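Local coordinates for TATA-binding protein (Sulfolobus acidocaldarius, PDB 1MP9) that probably binds the TATA box of archaeal promoters and so helps activate transcription by RNA polymerase, at residues Q26-L30 / Y31-R35; K85-I88 / K89-K93. All blocks are in the same frame, centred on the assembly; numbering follows the deposited sequence.

Contact 1 (Q26-L30 / Y31-R35); sequences QTLDL and YAMER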
ATOM      1  N   GLN A  26      -1.725  24.287 -24.455  1.00 48.47           N
ATOM      2  CA  GLN A  26      -2.801  25.071 -25.075  1.00 46.95           C
ATOM      3  C   GLN A  26      -4.140  24.687 -24.447  1.00 45.62           C
ATOM      4  O   GLN A  26      -4.349  23.537 -24.046  1.00 45.86           O
ATOM      5  CB  GLN A  26      -2.892  24.785 -26.563  1.00 46.29           C
ATOM      6  CG  GLN A  26      -3.161  23.343 -26.832  1.00 47.18           C
ATOM      7  CD  GLN A  26      -3.366  23.061 -28.280  1.00 46.59           C
ATOM      8  OE1 GLN A  26      -4.268  23.608 -28.894  1.00 46.96           O
ATOM      9  NE2 GLN A  26      -2.526  22.197 -28.849  1.00 47.12           N
ATOM     10  N   THR A  27      -5.046  25.650 -24.377  1.00 43.30           N
ATOM     11  CA  THR A  27      -6.372  25.410 -23.827  1.00 40.03           C
ATOM     12  C   THR A  27      -7.193  24.746 -24.926  1.00 37.50           C
ATOM     13  O   THR A  27      -7.010  25.033 -26.114  1.00 37.85           O
ATOM     14  CB  THR A  27      -6.979  26.722 -23.379  1.00 41.43           C
ATOM     15  OG1 THR A  27      -6.180  27.234 -22.298  1.00 42.77           O
ATOM     16  CG2 THR A  27      -8.428  26.540 -22.931  1.00 41.00           C
ATOM     17  N   LEU A  28      -8.076  23.834 -24.536  1.00 33.78           N
ATOM     18  CA  LEU A  28      -8.859  23.095 -25.511  1.00 30.01           C
ATOM     19  C   LEU A  28     -10.343  23.171 -25.226  1.00 27.79           C
ATOM     20  O   LEU A  28     -10.768  23.147 -24.071  1.00 27.99           O
ATOM     21  CB  LEU A  28      -8.435  21.612 -25.519  1.00 29.90           C
ATOM     22  CG  LEU A  28      -7.042  21.140 -25.976  1.00 31.00           C
ATOM     23  CD1 LEU A  28      -6.876  19.665 -25.551  1.00 30.78           C
ATOM     24  CD2 LEU A  28      -6.864  21.264 -27.492  1.00 30.27           C
ATOM     25  N   ASP A  29     -11.123  23.264 -26.295  1.00 25.85           N
ATOM     26  CA  ASP A  29     -12.569  23.307 -26.198  1.00 24.92           C
ATOM     27  C   ASP A  29     -12.982  21.846 -26.408  1.00 22.78           C
ATOM     28  O   ASP A  29     -12.995  21.338 -27.535  1.00 22.43           O
ATOM     29  CB  ASP A  29     -13.142  24.213 -27.295  1.00 25.05           C
ATOM     30  CG  ASP A  29     -14.665  24.240 -27.305  1.00 29.43           C
ATOM     31  OD1 ASP A  29     -15.303  23.218 -26.969  1.00 29.57           O
ATOM     32  OD2 ASP A  29     -15.239  25.288 -27.680  1.00 29.25           O
ATOM     33  N   LEU A  30     -13.299  21.168 -25.309  1.00 22.04           N
ATOM     34  CA  LEU A  30     -13.687  19.752 -25.360  1.00 22.11           C
ATOM     35  C   LEU A  30     -15.018  19.501 -26.049  1.00 21.85           C
ATOM     36  O   LEU A  30     -15.222  18.449 -26.670  1.00 21.50           O
ATOM     37  CB  LEU A  30     -13.659  19.156 -23.928  1.00 19.98           C
ATOM     38  CG  LEU A  30     -12.273  19.301 -23.290  1.00 21.41           C
ATOM     39  CD1 LEU A  30     -12.305  18.714 -21.876  1.00 22.95           C
ATOM     40  CD2 LEU A  30     -11.187  18.585 -24.123  1.00 20.41           C
ATOM     41  N   TYR A  31     -15.946  20.459 -25.959  1.00 22.30           N
ATOM     42  CA  TYR A  31     -17.220  20.278 -26.656  1.00 22.90           C
ATOM     43  C   TYR A  31     -16.921  20.194 -28.149  1.00 21.88           C
ATOM     44  O   TYR A  31     -17.423  19.321 -28.884  1.00 19.15           O
ATOM     45  CB  TYR A  31     -18.170  21.458 -26.399  1.00 23.95           C
ATOM     46  CG  TYR A  31     -18.659  21.593 -24.964  1.00 25.21           C
ATOM     47  CD1 TYR A  31     -18.093  22.525 -24.110  1.00 24.99           C
ATOM     48  CD2 TYR A  31     -19.715  20.795 -24.475  1.00 25.70           C
ATOM     49  CE1 TYR A  31     -18.553  22.671 -22.795  1.00 26.83           C
ATOM     50  CE2 TYR A  31     -20.190  20.942 -23.160  1.00 26.05           C
ATOM     51  CZ  TYR A  31     -19.601  21.880 -22.340  1.00 25.99           C
ATOM     52  OH  TYR A  31     -20.062  22.079 -21.076  1.00 26.49           O
ATOM     53  N   ALA A  32     -16.099  21.126 -28.603  1.00 23.16           N
ATOM     54  CA  ALA A  32     -15.721  21.177 -30.019  1.00 24.80           C
ATOM     55  C   ALA A  32     -14.971  19.912 -30.413  1.00 24.95           C
ATOM     56  O   ALA A  32     -15.233  19.332 -31.467  1.00 26.37           O
ATOM     57  CB  ALA A  32     -14.841  22.437 -30.297  1.00 24.07           C
ATOM     58  N   MET A  33     -14.070  19.453 -29.545  1.00 25.36           N
ATOM     59  CA  MET A  33     -13.293  18.262 -29.863  1.00 25.75           C
ATOM     60  C   MET A  33     -14.165  17.021 -29.956  1.00 25.91           C
ATOM     61  O   MET A  33     -14.001  16.218 -30.869  1.00 23.47           O
ATOM     62  CB  MET A  33     -12.172  18.052 -28.833  1.00 26.37           C
ATOM     63  CG  MET A  33     -11.264  16.888 -29.160  1.00 27.64           C
ATOM     64  SD  MET A  33      -9.973  16.686 -27.927  1.00 28.89           S
ATOM     65  CE  MET A  33      -8.803  17.956 -28.323  1.00 30.40           C
ATOM     66  N   GLU A  34     -15.107  16.866 -29.027  1.00 28.01           N
ATOM     67  CA  GLU A  34     -16.006  15.707 -29.045  1.00 28.36           C
ATOM     68  C   GLU A  34     -16.778  15.658 -30.358  1.00 31.23           C
ATOM     69  O   GLU A  34     -16.951  14.587 -30.953  1.00 32.18           O
ATOM     70  CB  GLU A  34     -16.991  15.792 -27.887  1.00 28.73           C
ATOM     71  CG  GLU A  34     -17.868  14.575 -27.692  1.00 29.58           C
ATOM     72  CD  GLU A  34     -19.045  14.517 -28.642  1.00 32.73           C
ATOM     73  OE1 GLU A  34     -19.665  15.575 -28.912  1.00 34.82           O
ATOM     74  OE2 GLU A  34     -19.368  13.400 -29.109  1.00 34.40           O
ATOM     75  N   ARG A  35     -17.256  16.817 -30.807  1.00 32.39           N
ATOM     76  CA  ARG A  35     -18.005  16.877 -32.062  1.00 35.46           C
ATOM     77  C   ARG A  35     -17.087  16.625 -33.256  1.00 34.49           C
ATOM     78  O   ARG A  35     -17.486  15.971 -34.219  1.00 35.41           O
ATOM     79  CB  ARG A  35     -18.715  18.243 -32.231  1.00 37.33           C
ATOM     80  CG  ARG A  35     -19.817  18.534 -31.198  1.00 39.78           C
ATOM     81  CD  ARG A  35     -20.543  19.868 -31.484  1.00 42.81           C
ATOM     82  NE  ARG A  35     -21.227  19.824 -32.772  1.00 43.59           N
ATOM     83  CZ  ARG A  35     -22.431  19.290 -32.954  1.00 45.14           C
ATOM     84  NH1 ARG A  35     -23.095  18.768 -31.928  1.00 44.13           N
ATOM     85  NH2 ARG A  35     -22.958  19.241 -34.174  1.00 46.28           N
TER
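D29 caps the N-terminus of helix 30-36 by reaching its carboxylate forward to the first turn, where OD1 accepts a nearly straight hydrogen bond from A32 N at 2.8 Å. The donor stands above the carboxylate plane, 53° out of it. The carboxylate reaches this place because CG lies anti to the backbone N of D29 (chi1 177°), which also lays it against the methyl of A32, with D29 CG 3.5 Å from A32 CB. The same OD1 lies at the edge of the Y31 ring, near its plane, 4.1 Å from Y31 CD1; the ring itself leads away to meet Y42 edge-to-face. The backbone takes over at once, through M33 N to D29 O (3.0 Å) and E34 N to L30 O (2.8 Å). On the inner side of the turn, M33 bends at its thioether (chi3 -77°) and lays its terminal methyl across the fork of L28, with M33 CE 3.8 Å from L28 CD1 and 3.9 Å from L28 CD2. L28, L30 and M33 all press on I63 of strand 59-63, and L30 and M33 on L50 of strand 50-54 as well. The acid therefore gives a first-turn amide an acceptor where the helix has no preceding turn to supply one, and its negative charge probably interacts favourably with the positive end of the helix dipole, while the apolar side chains fix the same turn to the sheet.

Contact 2 (K85-I88 / K89-K93); sequences KRII and KTLKK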
ATOM      1  N   LYS A  85       1.757   9.092 -30.108  1.00 28.33           N
ATOM      2  CA  LYS A  85       1.855   9.530 -31.503  1.00 32.32           C
ATOM      3  C   LYS A  85       0.550   9.219 -32.214  1.00 32.31           C
ATOM      4  O   LYS A  85       0.031  10.024 -32.987  1.00 33.59           O
ATOM      5  CB  LYS A  85       3.002   8.816 -32.219  1.00 31.26           C
ATOM      6  CG  LYS A  85       4.377   9.243 -31.761  1.00 36.00           C
ATOM      7  CD  LYS A  85       5.462   8.614 -32.649  1.00 39.48           C
ATOM      8  CE  LYS A  85       6.881   9.020 -32.190  1.00 42.59           C
ATOM      9  NZ  LYS A  85       7.991   8.526 -33.112  1.00 42.52           N
ATOM     10  N   ARG A  86       0.005   8.043 -31.944  1.00 34.59           N
ATOM     11  CA  ARG A  86      -1.240   7.672 -32.588  1.00 35.10           C
ATOM     12  C   ARG A  86      -2.331   8.653 -32.169  1.00 35.43           C
ATOM     13  O   ARG A  86      -3.071   9.167 -33.010  1.00 35.96           O
ATOM     14  CB  ARG A  86      -1.624   6.241 -32.209  1.00 36.59           C
ATOM     15  CG  ARG A  86      -2.760   5.698 -33.035  1.00 40.66           C
ATOM     16  CD  ARG A  86      -3.153   4.268 -32.655  1.00 44.77           C
ATOM     17  NE  ARG A  86      -4.261   3.826 -33.507  1.00 47.54           N
ATOM     18  CZ  ARG A  86      -5.022   2.759 -33.283  1.00 48.74           C
ATOM     19  NH1 ARG A  86      -4.817   1.984 -32.219  1.00 48.07           N
ATOM     20  NH2 ARG A  86      -6.009   2.484 -34.127  1.00 49.70           N
ATOM     21  N   ILE A  87      -2.407   8.951 -30.873  1.00 34.51           N
ATOM     22  CA  ILE A  87      -3.436   9.871 -30.396  1.00 34.53           C
ATOM     23  C   ILE A  87      -3.277  11.253 -31.023  1.00 35.57           C
ATOM     24  O   ILE A  87      -4.235  11.822 -31.555  1.00 35.14           O
ATOM     25  CB  ILE A  87      -3.400  10.013 -28.852  1.00 32.60           C
ATOM     26  CG1 ILE A  87      -3.782   8.685 -28.201  1.00 32.65           C
ATOM     27  CG2 ILE A  87      -4.349  11.117 -28.397  1.00 31.85           C
ATOM     28  CD1 ILE A  87      -3.406   8.580 -26.717  1.00 31.83           C
ATOM     29  N   ILE A  88      -2.063  11.785 -30.961  1.00 36.20           N
ATOM     30  CA  ILE A  88      -1.795  13.108 -31.502  1.00 36.66           C
ATOM     31  C   ILE A  88      -2.111  13.184 -32.991  1.00 37.40           C
ATOM     32  O   ILE A  88      -2.685  14.165 -33.452  1.00 35.76           O
ATOM     33  CB  ILE A  88      -0.324  13.523 -31.238  1.00 37.07           C
ATOM     34  CG1 ILE A  88      -0.120  13.740 -29.732  1.00 36.57           C
ATOM     35  CG2 ILE A  88       0.002  14.818 -31.984  1.00 37.40           C
ATOM     36  CD1 ILE A  88       1.330  13.964 -29.305  1.00 35.96           C
ATOM     37  N   LYS A  89      -1.766  12.138 -33.735  1.00 39.48           N
ATOM     38  CA  LYS A  89      -2.037  12.121 -35.172  1.00 41.01           C
ATOM     39  C   LYS A  89      -3.535  12.358 -35.403  1.00 40.56           C
ATOM     40  O   LYS A  89      -3.932  13.217 -36.202  1.00 37.98           O
ATOM     41  CB  LYS A  89      -1.617  10.778 -35.785  1.00 42.58           C
ATOM     42  CG  LYS A  89      -1.548  10.785 -37.318  1.00 45.36           C
ATOM     43  CD  LYS A  89      -1.032   9.462 -37.912  1.00 47.68           C
ATOM     44  CE  LYS A  89      -0.810   9.596 -39.430  1.00 49.37           C
ATOM     45  NZ  LYS A  89      -0.246   8.387 -40.132  1.00 51.01           N
ATOM     46  N   THR A  90      -4.363  11.613 -34.676  1.00 39.90           N
ATOM     47  CA  THR A  90      -5.819  11.749 -34.816  1.00 39.25           C
ATOM     48  C   THR A  90      -6.329  13.133 -34.432  1.00 38.72           C
ATOM     49  O   THR A  90      -7.057  13.773 -35.201  1.00 37.44           O
ATOM     50  CB  THR A  90      -6.555  10.718 -33.969  1.00 39.23           C
ATOM     51  OG1 THR A  90      -6.086   9.419 -34.310  1.00 38.57           O
ATOM     52  CG2 THR A  90      -8.057  10.774 -34.232  1.00 40.09           C
ATOM     53  N   LEU A  91      -5.966  13.600 -33.244  1.00 37.76           N
ATOM     54  CA  LEU A  91      -6.407  14.919 -32.831  1.00 37.71           C
ATOM     55  C   LEU A  91      -6.056  15.912 -33.941  1.00 39.12           C
ATOM     56  O   LEU A  91      -6.828  16.833 -34.235  1.00 38.06           O
ATOM     57  CB  LEU A  91      -5.732  15.335 -31.530  1.00 37.24           C
ATOM     58  CG  LEU A  91      -6.012  14.385 -30.375  1.00 36.65           C
ATOM     59  CD1 LEU A  91      -5.386  14.948 -29.120  1.00 36.40           C
ATOM     60  CD2 LEU A  91      -7.525  14.187 -30.214  1.00 37.39           C
ATOM     61  N   LYS A  92      -4.896  15.708 -34.559  1.00 39.10           N
ATOM     62  CA  LYS A  92      -4.459  16.577 -35.646  1.00 40.90           C
ATOM     63  C   LYS A  92      -5.377  16.389 -36.855  1.00 40.87           C
ATOM     64  O   LYS A  92      -5.914  17.353 -37.373  1.00 40.48           O
ATOM     65  CB  LYS A  92      -2.999  16.276 -36.049  1.00 40.61           C
ATOM     66  CG  LYS A  92      -1.938  16.743 -35.050  1.00 40.82           C
ATOM     67  CD  LYS A  92      -0.557  16.819 -35.691  1.00 43.87           C
ATOM     68  CE  LYS A  92      -0.180  15.528 -36.422  1.00 46.00           C
ATOM     69  NZ  LYS A  92       1.137  15.580 -37.171  1.00 48.07           N
ATOM     70  N   LYS A  93      -5.562  15.145 -37.288  1.00 41.37           N
ATOM     71  CA  LYS A  93      -6.418  14.867 -38.425  1.00 42.42           C
ATOM     72  C   LYS A  93      -7.783  15.529 -38.287  1.00 43.71           C
ATOM     73  O   LYS A  93      -8.457  15.795 -39.283  1.00 43.92           O
ATOM     74  CB  LYS A  93      -6.600  13.360 -38.601  1.00 43.07           C
ATOM     75  CG  LYS A  93      -7.798  12.960 -39.460  1.00 43.95           C
ATOM     76  CD  LYS A  93      -7.747  11.464 -39.734  1.00 46.15           C
ATOM     77  CE  LYS A  93      -9.106  10.856 -40.092  1.00 47.67           C
ATOM     78  NZ  LYS A  93      -9.713  11.409 -41.340  1.00 50.55           N
TER
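The peptide carbonyl of R86 receives two donors from T90, one on each face of its plane. T90 N comes from one face, 3.2 Å from R86 O, and T90 OG1 from the opposite face at 3.3 Å, both tilted by less than 30°. The hydroxyl can do this because OG1 stands beside the backbone N of T90 and anti to its carbonyl carbon (chi1 -55°), so that it points back along the helix. The other flat group, the guanidinium of R86, turns away from the turn that follows, and its NH1 donates to the carbonyl oxygen of E55. One residue further on, I87 O takes L91 N in a nearly linear bond of 3.0 Å, while L91 CG closes on the same oxygen at 3.3 Å. The side chains of I87 and L91 lie side by side and point the same way, I87 CG2 meeting L91 CD1 at 4.0 Å; both face the sheet, where I87 lies on F52 and V71 and L91 on I63. I88 and K92 meet at a slant: K92 CG packs tightly on I88 O at 3.1 Å, beside the backbone bond that K92 N makes to that oxygen. Exchanging T90 for an alanine removes the hydroxyl and the methyl, and would probably leave R86 O with the amide alone and open a gap against F52 of strand 50-54. The last turns of helix 77-93 are thus amphipathic: aliphatic groups spaced i to i+4 pack on the sheet, K85, K89 and K92 keep to the exposed side, and T90, between them, spends its hydroxyl on the helix backbone.

Contact 1 comes first along the chain, at the start of helix 30-36, and contact 2 follows in the last turns of helix 77-93; the antiparallel strands 50-54, 59-63 and 68-72 lie between them in sequence. Their centres are 14 Å apart, and they touch directly where M33 SD packs 4.2 Å from L91 CD2. I63 of strand 59-63 is shared by both, through L28, L30 and M33 of contact 1 and L91 of contact 2. The two helices thus join over one half of the saddle, essentially within the first repeat. In TBP proteins the DNA lies against the concave underside of this sheet, so both contacts belong to the scaffold behind that surface.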